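Local coordinates for protein glycoside hydrolase family 12 (Spirochaeta thermophila, PDB 5LU3) that probably helps a cellulase hold on to its polysaccharide substrate, this piece of the longer enzyme being its carbohydrate-binding module, which binds calcium, at residues Tyr18-Asp23 and Trp68-Lys73. Numbering follows the deposited sequence.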
ATOM      1  N   TYR A  18       1.923 -11.153  -1.389  1.00 11.42           N
ATOM      2  CA  TYR A  18       1.524 -10.934  -0.011  1.00 11.88           C
ATOM      3  C   TYR A  18       0.199 -10.214   0.058  1.00 11.65           C
ATOM      4  O   TYR A  18      -0.148  -9.407  -0.821  1.00 11.91           O
ATOM      5  CB  TYR A  18       2.591 -10.151   0.786  1.00 13.80           C
ATOM      6  CG  TYR A  18       3.942 -10.796   0.678  1.00 16.24           C
ATOM      7  CD1 TYR A  18       4.203 -12.007   1.300  1.00 19.22           C
ATOM      8  CD2 TYR A  18       4.916 -10.269  -0.149  1.00 16.25           C
ATOM      9  CE1 TYR A  18       5.444 -12.642   1.154  1.00 21.69           C
ATOM     10  CE2 TYR A  18       6.138 -10.899  -0.319  1.00 19.22           C
ATOM     11  CZ  TYR A  18       6.400 -12.072   0.325  1.00 19.02           C
ATOM     12  OH  TYR A  18       7.619 -12.692   0.129  1.00 25.21           O
ATOM     13  N   LEU A  19      -0.515 -10.489   1.144  1.00 12.38           N
ATOM     14  CA  LEU A  19      -1.801  -9.835   1.464  1.00 11.35           C
ATOM     15  C   LEU A  19      -1.671  -9.162   2.822  1.00 11.94           C
ATOM     16  O   LEU A  19      -1.384  -9.831   3.816  1.00 12.45           O
ATOM     17  CB  LEU A  19      -2.917 -10.869   1.501  1.00 13.02           C
ATOM     18  CG  LEU A  19      -3.120 -11.661   0.223  1.00 14.64           C
ATOM     19  CD1 LEU A  19      -4.179 -12.726   0.442  1.00 17.28           C
ATOM     20  CD2 LEU A  19      -3.508 -10.741  -0.917  1.00 15.86           C
ATOM     21  N   TRP A  20      -1.927  -7.852   2.873  1.00 11.11           N
ATOM     22  CA  TRP A  20      -1.830  -7.091   4.121  1.00 10.88           C
ATOM     23  C   TRP A  20      -3.111  -6.302   4.300  1.00 10.06           C
ATOM     24  O   TRP A  20      -3.756  -5.954   3.325  1.00 11.54           O
ATOM     25  CB  TRP A  20      -0.683  -6.105   4.111  1.00 11.92           C
ATOM     26  CG  TRP A  20       0.656  -6.721   3.919  1.00 13.08           C
ATOM     27  CD1 TRP A  20       1.214  -7.697   4.658  1.00 16.13           C
ATOM     28  CD2 TRP A  20       1.574  -6.443   2.865  1.00 12.52           C
ATOM     29  NE1 TRP A  20       2.455  -8.007   4.173  1.00 16.76           N
ATOM     30  CE2 TRP A  20       2.701  -7.245   3.069  1.00 14.15           C
ATOM     31  CE3 TRP A  20       1.567  -5.554   1.785  1.00 13.97           C
ATOM     32  CZ2 TRP A  20       3.825  -7.204   2.201  1.00 15.74           C
ATOM     33  CZ3 TRP A  20       2.688  -5.503   0.948  1.00 14.26           C
ATOM     34  CH2 TRP A  20       3.784  -6.323   1.175  1.00 16.28           C
ATOM     35  N   LYS A  21      -3.438  -5.969   5.545  1.00 10.53           N
ATOM     36  CA  LYS A  21      -4.530  -5.049   5.791  1.00 10.72           C
ATOM     37  C   LYS A  21      -4.140  -4.063   6.864  1.00 10.03           C
ATOM     38  O   LYS A  21      -3.309  -4.363   7.709  1.00 11.99           O
ATOM     39  CB  LYS A  21      -5.835  -5.777   6.138  1.00 11.62           C
ATOM     40  CG  LYS A  21      -5.823  -6.525   7.447  1.00 12.88           C
ATOM     41  CD  LYS A  21      -7.115  -7.268   7.704  1.00 14.94           C
ATOM     42  CE  LYS A  21      -7.022  -8.020   9.025  1.00 18.49           C
ATOM     43  NZ  LYS A  21      -8.234  -8.810   9.291  1.00 21.13           N
ATOM     44  N   THR A  22      -4.738  -2.882   6.807  1.00 10.09           N
ATOM     45  CA  THR A  22      -4.512  -1.862   7.805  1.00 10.85           C
ATOM     46  C   THR A  22      -5.724  -0.985   7.907  1.00  9.82           C
ATOM     47  O   THR A  22      -6.454  -0.811   6.943  1.00  9.72           O
ATOM     48  CB  THR A  22      -3.248  -1.021   7.472  1.00 10.88           C
ATOM     49  OG1 THR A  22      -2.961  -0.109   8.521  1.00 12.97           O
ATOM     50  CG2 THR A  22      -3.382  -0.263   6.163  1.00 11.21           C
ATOM     51  N   ASP A  23      -5.905  -0.371   9.066  1.00 10.97           N
ATOM     52  CA  ASP A  23      -6.896   0.685   9.199  1.00 11.98           C
ATOM     53  C   ASP A  23      -6.235   2.055   9.399  1.00 11.13           C
ATOM     54  O   ASP A  23      -6.906   2.971   9.875  1.00 12.94           O
ATOM     55  CB  ASP A  23      -7.939   0.378  10.275  1.00 13.60           C
ATOM     56  CG  ASP A  23      -7.381   0.373  11.670  1.00 15.73           C
ATOM     57  OD1 ASP A  23      -6.161   0.446  11.826  1.00 17.97           O
ATOM     58  OD2 ASP A  23      -8.182   0.303  12.646  1.00 23.23           O
ATOM     59  N   TRP A  68      -8.115  -1.059   4.704  1.00  8.87           N
ATOM     60  CA  TRP A  68      -7.473  -1.104   3.400  1.00  8.67           C
ATOM     61  C   TRP A  68      -6.834  -2.481   3.237  1.00  9.07           C
ATOM     62  O   TRP A  68      -5.976  -2.863   4.036  1.00 10.66           O
ATOM     63  CB  TRP A  68      -6.436   0.039   3.249  1.00  9.52           C
ATOM     64  CG  TRP A  68      -7.089   1.386   3.151  1.00  8.87           C
ATOM     65  CD1 TRP A  68      -7.401   2.048   2.018  1.00  8.99           C
ATOM     66  CD2 TRP A  68      -7.526   2.205   4.225  1.00  9.20           C
ATOM     67  NE1 TRP A  68      -7.997   3.247   2.302  1.00  9.46           N
ATOM     68  CE2 TRP A  68      -8.101   3.360   3.665  1.00  9.08           C
ATOM     69  CE3 TRP A  68      -7.489   2.080   5.606  1.00  9.94           C
ATOM     70  CZ2 TRP A  68      -8.633   4.390   4.454  1.00 10.16           C
ATOM     71  CZ3 TRP A  68      -8.019   3.103   6.383  1.00 10.74           C
ATOM     72  CH2 TRP A  68      -8.579   4.234   5.800  1.00 10.23           C
ATOM     73  N   TYR A  69      -7.271  -3.197   2.199  1.00  9.21           N
ATOM     74  CA  TYR A  69      -6.831  -4.553   1.881  1.00  9.25           C
ATOM     75  C   TYR A  69      -5.899  -4.495   0.683  1.00  9.33           C
ATOM     76  O   TYR A  69      -6.302  -4.082  -0.406  1.00 10.33           O
ATOM     77  CB  TYR A  69      -8.064  -5.420   1.563  1.00  9.05           C
ATOM     78  CG  TYR A  69      -8.928  -5.632   2.782  1.00  9.60           C
ATOM     79  CD1 TYR A  69      -8.702  -6.699   3.649  1.00 10.72           C
ATOM     80  CD2 TYR A  69      -9.973  -4.774   3.083  1.00  9.76           C
ATOM     81  CE1 TYR A  69      -9.462  -6.875   4.777  1.00 11.54           C
ATOM     82  CE2 TYR A  69     -10.732  -4.941   4.253  1.00  9.33           C
ATOM     83  CZ  TYR A  69     -10.487  -6.016   5.081  1.00 10.53           C
ATOM     84  OH  TYR A  69     -11.229  -6.233   6.240  1.00 13.04           O
ATOM     85  N   ILE A  70      -4.645  -4.872   0.925  1.00 10.21           N
ATOM     86  CA  ILE A  70      -3.544  -4.665  -0.022  1.00  9.65           C
ATOM     87  C   ILE A  70      -3.041  -6.000  -0.532  1.00 10.13           C
ATOM     88  O   ILE A  70      -2.729  -6.889   0.261  1.00 11.53           O
ATOM     89  CB  ILE A  70      -2.400  -3.933   0.695  1.00 11.10           C
ATOM     90  CG1 ILE A  70      -2.882  -2.622   1.323  1.00 11.69           C
ATOM     91  CG2 ILE A  70      -1.241  -3.699  -0.263  1.00 12.35           C
ATOM     92  CD1 ILE A  70      -2.306  -2.359   2.671  1.00 13.26           C
ATOM     93  N   HIS A  71      -2.945  -6.098  -1.856  1.00  9.56           N
ATOM     94  CA  HIS A  71      -2.357  -7.251  -2.517  1.00 10.11           C
ATOM     95  C   HIS A  71      -1.120  -6.791  -3.264  1.00  9.78           C
ATOM     96  O   HIS A  71      -1.195  -5.932  -4.129  1.00 10.71           O
ATOM     97  CB  HIS A  71      -3.387  -7.815  -3.480  1.00 12.08           C
ATOM     98  CG  HIS A  71      -2.956  -9.032  -4.221  1.00 14.50           C
ATOM     99  ND1 HIS A  71      -3.732  -9.556  -5.222  1.00 18.75           N
ATOM    100  CD2 HIS A  71      -1.835  -9.802  -4.179  1.00 15.48           C
ATOM    101  CE1 HIS A  71      -3.142 -10.618  -5.741  1.00 18.60           C
ATOM    102  NE2 HIS A  71      -1.985 -10.783  -5.133  1.00 17.19           N
ATOM    103  N   TYR A  72       0.023  -7.347  -2.859  1.00  9.21           N
ATOM    104  CA  TYR A  72       1.346  -7.035  -3.415  1.00  9.85           C
ATOM    105  C   TYR A  72       1.876  -8.241  -4.167  1.00 10.40           C
ATOM    106  O   TYR A  72       1.794  -9.375  -3.672  1.00 10.94           O
ATOM    107  CB  TYR A  72       2.287  -6.750  -2.257  1.00  9.90           C
ATOM    108  CG  TYR A  72       3.775  -6.597  -2.514  1.00 10.02           C
ATOM    109  CD1 TYR A  72       4.595  -7.703  -2.770  1.00 10.51           C
ATOM    110  CD2 TYR A  72       4.386  -5.346  -2.438  1.00 10.29           C
ATOM    111  CE1 TYR A  72       5.965  -7.557  -2.912  1.00 11.11           C
ATOM    112  CE2 TYR A  72       5.771  -5.193  -2.600  1.00 11.11           C
ATOM    113  CZ  TYR A  72       6.552  -6.308  -2.834  1.00 10.57           C
ATOM    114  OH  TYR A  72       7.903  -6.145  -2.938  1.00 12.75           O
ATOM    115  N   LYS A  73       2.480  -8.000  -5.329  1.00 10.43           N
ATOM    116  CA  LYS A  73       3.265  -9.046  -5.990  1.00 10.74           C
ATOM    117  C   LYS A  73       4.472  -8.372  -6.653  1.00 11.79           C
ATOM    118  O   LYS A  73       4.323  -7.372  -7.385  1.00 12.10           O
ATOM    119  CB  LYS A  73       2.441  -9.829  -7.016  1.00 11.44           C
ATOM    120  CG  LYS A  73       3.222 -10.983  -7.636  1.00 12.39           C
ATOM    121  CD  LYS A  73       2.439 -11.691  -8.731  1.00 12.70           C
ATOM    122  CE  LYS A  73       3.203 -12.879  -9.286  1.00 13.63           C
ATOM    123  NZ  LYS A  73       4.466 -12.476  -9.962  1.00 13.59           N
TER
HETATM  124  O   HOH W   1     -10.474  -6.924   8.945  1.00 35.38           O
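Over one face of the Tyr-72 ring lies CH2 of Trp-20, 3.7 Å from Tyr-72 CG, while Tyr-18 comes obliquely from its own ring edge, its CD2 3.7 Å from Tyr-72 CD1. The Trp-20 indole takes Tyr-18 CB on one face and Ile-70 CG2 at its edge. Thr-22 O, 3.3 Å from Trp-68 CE3, and Asp-23 C lie at the edge of the Trp-68 indole, on which Phe-25 stacks. Tyr-72 CG, anti to the backbone N (chi1 171°), is set near Trp-20 CH2; Tyr-18, Trp-20 and Tyr-72 form an aromatic cluster. Val-81 of the other sheet touches Trp-20 and Tyr-72, and Tyr-72 OH is hydrogen-bonded to Gly-14 O. An alanine in place of Tyr-72 would probably open a gap beside Trp-20 CH2 and leave Gly-14 O without this partner. Strands 18-22 and 68-73 are antiparallel neighbours in the module's beta-sandwich, joined by six backbone hydrogen bonds. Apolar Trp-20 and Ile-70 suit the core; Thr-22 packs its methyl while OG1 bonds Met-6 O. On the other face Leu-19 CD2 rests 3.8 Å from His-71 CG, and Lys-21 packs its carbons beside Tyr-69, a water linking Lys-21 NZ to Tyr-69 OH, itself hydrogen-bonded to Asp-65 OD2. Asp-23 OD1 binds calcium.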